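Local coordinates for cytochrome P450 (Bacillus megaterium, PDB 5L92), which binds heme b and the steroid corticosterone and probably acts as a cytochrome P450 monooxygenase that oxidises steroids, at residues Gly54-Leu59 / Phe345-His350; Trp47-Tyr52 / Glu311-Trp316. One frame throughout, in Å; residues are numbered along the deposited sequence.

Interaction 1 of 2, residues Gly54-Leu59 / Phe345-His350. With HEM (protoporphyrin IX containing Fe), chain C.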
# COMPACT_ATOMS: atom_id res chain seq x y z
N GLY A 54 -3.83 -0.10 -20.85
CA GLY A 54 -5.15 -0.22 -20.26
C GLY A 54 -5.19 0.23 -18.82
O GLY A 54 -6.09 0.97 -18.40
N VAL A 55 -4.22 -0.23 -18.01
CA VAL A 55 -4.18 0.20 -16.62
C VAL A 55 -4.05 1.71 -16.55
O VAL A 55 -4.77 2.39 -15.81
CB VAL A 55 -3.03 -0.51 -15.87
CG1 VAL A 55 -2.81 0.12 -14.50
CG2 VAL A 55 -3.32 -2.01 -15.70
N LYS A 56 -3.14 2.28 -17.36
CA LYS A 56 -2.95 3.72 -17.40
C LYS A 56 -4.24 4.45 -17.75
O LYS A 56 -4.60 5.43 -17.11
CB LYS A 56 -1.86 4.06 -18.42
CG LYS A 56 -1.66 5.57 -18.65
CD LYS A 56 -0.41 5.89 -19.48
CE LYS A 56 -0.66 5.73 -20.98
NZ LYS A 56 -1.42 6.90 -21.49
N GLU A 57 -4.95 3.98 -18.80
CA GLU A 57 -6.15 4.65 -19.25
C GLU A 57 -7.25 4.60 -18.20
O GLU A 57 -7.94 5.60 -17.95
CB GLU A 57 -6.62 4.02 -20.56
CG GLU A 57 -7.69 4.79 -21.29
CD GLU A 57 -7.74 4.41 -22.77
OE1 GLU A 57 -7.19 3.35 -23.14
OE2 GLU A 57 -8.33 5.18 -23.56
N VAL A 58 -7.44 3.44 -17.56
CA VAL A 58 -8.46 3.31 -16.53
C VAL A 58 -8.20 4.27 -15.40
O VAL A 58 -9.14 4.91 -14.89
CB VAL A 58 -8.54 1.85 -16.02
CG1 VAL A 58 -9.32 1.79 -14.67
CG2 VAL A 58 -9.22 0.97 -17.11
N LEU A 59 -6.94 4.37 -14.95
CA LEU A 59 -6.61 5.24 -13.82
C LEU A 59 -6.58 6.72 -14.18
O LEU A 59 -6.84 7.56 -13.32
CB LEU A 59 -5.28 4.83 -13.18
CG LEU A 59 -5.21 3.49 -12.48
CD1 LEU A 59 -3.82 3.27 -11.91
CD2 LEU A 59 -6.29 3.34 -11.39
N PHE A 345 2.19 3.39 -7.21
CA PHE A 345 1.45 4.37 -6.43
C PHE A 345 0.20 4.85 -7.14
O PHE A 345 -0.38 5.86 -6.73
CB PHE A 345 2.35 5.57 -6.12
CG PHE A 345 3.48 5.25 -5.20
CD1 PHE A 345 3.25 4.82 -3.92
CD2 PHE A 345 4.80 5.37 -5.64
CE1 PHE A 345 4.30 4.53 -3.08
CE2 PHE A 345 5.86 5.09 -4.77
CZ PHE A 345 5.60 4.65 -3.51
N GLY A 346 -0.22 4.16 -8.19
CA GLY A 346 -1.33 4.63 -8.98
C GLY A 346 -0.86 5.61 -10.04
O GLY A 346 0.30 5.65 -10.41
N ARG A 347 -1.79 6.45 -10.47
CA ARG A 347 -1.62 7.31 -11.63
C ARG A 347 -2.84 8.21 -11.75
O ARG A 347 -3.97 7.72 -11.81
CB ARG A 347 -1.47 6.48 -12.91
CG ARG A 347 -1.58 7.29 -14.22
CD ARG A 347 -0.35 8.14 -14.48
NE ARG A 347 0.79 7.28 -14.74
CZ ARG A 347 1.28 6.99 -15.95
NH1 ARG A 347 0.74 7.51 -17.06
NH2 ARG A 347 2.32 6.18 -16.05
N GLY A 348 -2.63 9.51 -11.88
CA GLY A 348 -3.74 10.42 -11.99
C GLY A 348 -4.05 11.11 -10.68
O GLY A 348 -3.22 11.22 -9.78
N ILE A 349 -5.30 11.55 -10.56
CA ILE A 349 -5.63 12.40 -9.41
C ILE A 349 -5.56 11.67 -8.08
O ILE A 349 -5.41 12.33 -7.05
CB ILE A 349 -7.02 13.03 -9.58
CG1 ILE A 349 -8.11 11.94 -9.45
CG2 ILE A 349 -7.10 13.69 -10.93
CD1 ILE A 349 -9.47 12.48 -9.28
N HIS A 350 -5.63 10.34 -8.05
CA HIS A 350 -5.57 9.62 -6.79
C HIS A 350 -4.18 9.09 -6.48
O HIS A 350 -4.02 8.33 -5.51
CB HIS A 350 -6.56 8.45 -6.75
CG HIS A 350 -7.99 8.87 -6.83
ND1 HIS A 350 -8.67 9.39 -5.75
CD2 HIS A 350 -8.87 8.82 -7.85
CE1 HIS A 350 -9.92 9.65 -6.12
NE2 HIS A 350 -10.06 9.32 -7.39
CHA HEM C . -3.48 6.19 -2.62
CHB HEM C . -0.12 2.65 -2.94
CHC HEM C . 1.96 4.15 1.13
CHD HEM C . -1.66 7.31 1.66
C1A HEM C . -2.70 5.13 -3.08
C2A HEM C . -2.88 4.46 -4.34
C3A HEM C . -1.96 3.48 -4.42
C4A HEM C . -1.16 3.51 -3.22
CMA HEM C . -1.77 2.50 -5.60
CAA HEM C . -3.95 4.79 -5.42
CBA HEM C . -5.37 4.45 -4.95
CGA HEM C . -6.35 4.46 -6.09
O1A HEM C . -6.07 5.01 -7.16
O2A HEM C . -7.45 3.88 -5.95
C1B HEM C . 0.78 2.75 -1.90
C2B HEM C . 2.02 2.01 -1.74
C3B HEM C . 2.58 2.43 -0.59
C4B HEM C . 1.70 3.43 -0.01
CMB HEM C . 2.57 0.98 -2.74
CAB HEM C . 3.91 2.04 0.08
CBB HEM C . 4.95 1.53 -0.60
C1C HEM C . 1.16 5.15 1.63
C2C HEM C . 1.34 5.82 2.89
C3C HEM C . 0.36 6.69 3.02
C4C HEM C . -0.52 6.59 1.88
CMC HEM C . 2.49 5.62 3.90
CAC HEM C . 0.21 7.57 4.27
CBC HEM C . 0.20 8.90 4.15
C1D HEM C . -2.47 7.29 0.56
C2D HEM C . -3.65 8.11 0.39
C3D HEM C . -4.18 7.82 -0.81
C4D HEM C . -3.33 6.79 -1.40
CMD HEM C . -4.15 9.11 1.47
CAD HEM C . -5.44 8.41 -1.48
CBD HEM C . -5.07 9.59 -2.41
CGD HEM C . -6.23 10.12 -3.22
O1D HEM C . -6.17 11.28 -3.69
O2D HEM C . -7.24 9.41 -3.44
NA HEM C . -1.64 4.55 -2.40
NB HEM C . 0.62 3.59 -0.82
NC HEM C . 0.01 5.64 1.04
ND HEM C . -2.34 6.48 -0.53
FE HEM C . -0.77 5.14 -0.69
O HOH W 1 -6.97 10.32 -12.64

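Interaction 2 of 2, residues Trp47-Tyr52 / Glu311-Trp316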
# COMPACT_ATOMS: atom_id res chain seq x y z
N TRP A 47 -14.32 -6.75 -15.03
CA TRP A 47 -13.40 -6.62 -16.15
C TRP A 47 -11.98 -6.49 -15.62
O TRP A 47 -11.65 -5.48 -15.00
CB TRP A 47 -13.69 -5.38 -16.99
CG TRP A 47 -14.92 -5.40 -17.72
CD1 TRP A 47 -16.11 -4.91 -17.32
CD2 TRP A 47 -15.12 -5.93 -19.02
NE1 TRP A 47 -17.04 -5.07 -18.30
CE2 TRP A 47 -16.47 -5.72 -19.35
CE3 TRP A 47 -14.29 -6.56 -19.95
CZ2 TRP A 47 -17.02 -6.11 -20.57
CZ3 TRP A 47 -14.83 -6.96 -21.17
CH2 TRP A 47 -16.19 -6.73 -21.46
N ASP A 48 -11.16 -7.50 -15.87
CA ASP A 48 -9.73 -7.43 -15.62
C ASP A 48 -9.02 -6.65 -16.74
O ASP A 48 -9.38 -6.77 -17.91
CB ASP A 48 -9.16 -8.84 -15.54
CG ASP A 48 -9.62 -9.57 -14.31
OD1 ASP A 48 -9.74 -8.96 -13.23
OD2 ASP A 48 -9.85 -10.78 -14.43
N VAL A 49 -8.04 -5.83 -16.35
CA VAL A 49 -7.23 -5.05 -17.30
C VAL A 49 -5.75 -5.30 -16.98
O VAL A 49 -5.25 -4.90 -15.91
CB VAL A 49 -7.57 -3.56 -17.21
CG1 VAL A 49 -6.69 -2.73 -18.12
CG2 VAL A 49 -9.06 -3.36 -17.56
N PHE A 50 -5.04 -5.92 -17.92
CA PHE A 50 -3.71 -6.45 -17.64
C PHE A 50 -2.57 -5.72 -18.34
O PHE A 50 -1.42 -5.90 -17.94
CB PHE A 50 -3.63 -7.93 -18.03
CG PHE A 50 -4.49 -8.84 -17.19
CD1 PHE A 50 -4.08 -9.27 -15.94
CD2 PHE A 50 -5.70 -9.31 -17.67
CE1 PHE A 50 -4.88 -10.12 -15.16
CE2 PHE A 50 -6.48 -10.17 -16.91
CZ PHE A 50 -6.08 -10.57 -15.65
N HIS A 51 -2.83 -4.99 -19.40
CA HIS A 51 -1.75 -4.35 -20.13
C HIS A 51 -1.58 -2.92 -19.66
O HIS A 51 -2.52 -2.29 -19.16
CB HIS A 51 -1.97 -4.42 -21.64
CG HIS A 51 -3.13 -3.63 -22.15
ND1 HIS A 51 -4.41 -3.74 -21.64
CD2 HIS A 51 -3.21 -2.72 -23.15
CE1 HIS A 51 -5.22 -2.94 -22.30
NE2 HIS A 51 -4.51 -2.30 -23.22
N TYR A 52 -0.36 -2.44 -19.84
CA TYR A 52 0.06 -1.15 -19.27
C TYR A 52 -0.83 -0.03 -19.75
O TYR A 52 -1.25 0.83 -18.96
CB TYR A 52 1.51 -0.87 -19.65
CG TYR A 52 2.12 0.37 -19.05
CD1 TYR A 52 1.78 1.64 -19.51
CD2 TYR A 52 3.06 0.28 -18.05
CE1 TYR A 52 2.36 2.77 -18.95
CE2 TYR A 52 3.63 1.38 -17.50
CZ TYR A 52 3.29 2.63 -17.95
OH TYR A 52 3.89 3.71 -17.38
N GLU A 311 -20.62 -1.61 -14.31
CA GLU A 311 -19.74 -2.76 -14.16
C GLU A 311 -18.41 -2.39 -13.47
O GLU A 311 -17.88 -1.28 -13.61
CB GLU A 311 -19.50 -3.37 -15.54
CG GLU A 311 -20.69 -4.25 -15.97
CD GLU A 311 -20.79 -4.48 -17.44
OE1 GLU A 311 -19.85 -4.18 -18.18
OE2 GLU A 311 -21.86 -4.96 -17.89
N HIS A 312 -17.88 -3.33 -12.68
CA HIS A 312 -16.61 -3.12 -11.99
C HIS A 312 -15.42 -3.47 -12.89
O HIS A 312 -15.50 -4.36 -13.73
CB HIS A 312 -16.54 -3.98 -10.72
CG HIS A 312 -17.58 -3.65 -9.70
ND1 HIS A 312 -18.60 -2.76 -9.93
CD2 HIS A 312 -17.78 -4.13 -8.44
CE1 HIS A 312 -19.38 -2.69 -8.86
NE2 HIS A 312 -18.90 -3.51 -7.94
N VAL A 313 -14.29 -2.78 -12.66
CA VAL A 313 -13.06 -2.94 -13.43
C VAL A 313 -11.91 -3.11 -12.45
O VAL A 313 -11.86 -2.43 -11.43
CB VAL A 313 -12.81 -1.72 -14.37
CG1 VAL A 313 -11.56 -1.90 -15.22
CG2 VAL A 313 -13.98 -1.47 -15.22
N VAL A 314 -11.00 -4.02 -12.75
CA VAL A 314 -9.83 -4.26 -11.90
C VAL A 314 -8.58 -4.05 -12.74
O VAL A 314 -8.18 -4.89 -13.53
CB VAL A 314 -9.87 -5.69 -11.30
CG1 VAL A 314 -8.64 -5.96 -10.42
CG2 VAL A 314 -11.15 -5.88 -10.48
N PRO A 315 -7.97 -2.85 -12.66
CA PRO A 315 -6.67 -2.66 -13.31
C PRO A 315 -5.55 -3.27 -12.47
O PRO A 315 -5.42 -2.98 -11.28
CB PRO A 315 -6.56 -1.13 -13.42
CG PRO A 315 -7.42 -0.61 -12.30
CD PRO A 315 -8.58 -1.57 -12.25
N TRP A 316 -4.76 -4.12 -13.10
CA TRP A 316 -3.71 -4.86 -12.44
C TRP A 316 -2.37 -4.16 -12.66
O TRP A 316 -1.63 -4.48 -13.59
CB TRP A 316 -3.67 -6.29 -12.96
CG TRP A 316 -4.87 -7.14 -12.53
CD1 TRP A 316 -6.06 -7.27 -13.17
CD2 TRP A 316 -4.96 -7.97 -11.36
NE1 TRP A 316 -6.88 -8.14 -12.49
CE2 TRP A 316 -6.23 -8.58 -11.37
CE3 TRP A 316 -4.07 -8.28 -10.33
CZ2 TRP A 316 -6.64 -9.47 -10.37
CZ3 TRP A 316 -4.47 -9.15 -9.33
CH2 TRP A 316 -5.76 -9.74 -9.36

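Interaction 1 of 2, residues Gly54-Leu59 / Phe345-His350
H350 gives the shortest polar bond here, from ND1 to heme propionate oxygen O2D at 2.7 Å and fairly straight at 160°. I349 CG1 lies over one face of the imidazole, near its rim, while H92, R96 and R294 also hydrogen-bond to the heme. F345-H350 is part of the cysteine-ligand loop characteristic of P450s, just ahead of C352, the axial ligand of the iron. Helix 52-60 packs on its outer side chiefly through L59, whose CD1 reaches R347 CB at 4.1 Å and the backbone at G346. L59 O faces R347 O, two acceptors, but a water lies 2.8 Å from L59 O and accepts from I349 N at 2.9 Å. The glycines fit the loop: a CB at G346 would jam against F345 O and crowd the heme, and one at G348 would run into both R347 O and L59 O. The side chains of R347 and K56 cross obliquely, with NH1 of R347 closely approaching the aliphatic CD of K56 at 3.1 Å. That guanidinium is salt-bridged through NH1 to E60, which K56 NZ reaches only weakly. On the heme side F345 sets CE1 3.7 Å from heme C2B; an alanine here would probably leave that pyrrole without its ring contact and open a gap beside C352. The helix and loop thus meet through apolar and water-mediated contacts, and the acidic E60 is likely to offset the like charges of K56 and R347.

Interaction 2 of 2, residues Trp47-Tyr52 / Glu311-Trp316
In the five-stranded mixed sheet of the P450 fold, parallel pairing joins the central strand 312-315 to its neighbour 46-49. W47 N bonds H312 O and V314 N returns to W47 O at 2.8 Å; V49 N then bonds V314 O, and W316 N bonds V49 O at 3.0 Å, carrying the ladder beyond the strand end. On the sheet face of W47, V49 CG2 packs against V313 CG1 at 3.7 Å. Each end carries an indole bonded to an acid across the pair. W47 NE1 points almost dead straight at E311 OE1, 3.0 Å away in the ring plane, yet reaches that oxygen from above the carboxylate plane. W316 NE1 meets D48 OD1 likewise, 3.1 Å away and 63° out of the carboxylate plane. The phenyl of F50 lies in an offset stack on the five-membered ring of W316, planes 8° apart and CE1 nearest CD1, while V314 CG1 sits over the opposite indole face. The W316 indole is therefore fixed by two faces and one N-H. Both acids have second partners: E311 OE1 also accepts from K308 N, and D48 OD2 salt-bridges R44, which would probably ease the burial of the D48 charge beside the sheet.

From the N terminus the chain runs through W47-Y52 and at once into G54-L59, the strand leading into helix 52-60. It then travels through most of the helical body before E311-W316 returns to close interaction 2, a loop of 258 intervening residues. F345-H350 follows and closes interaction 1, with 285 residues between its segments. The segments alternate, so the two loops cross rather than nest. Their centres are 11 Å apart and they touch directly: V55 CG2 lies 3.5 Å from V49 O, and a weak hydrogen bond joins R347 NH2 and Y52 OH. Together they tie the beta sheet, helix 52-60 and the heme-binding loop into one side of the molecule.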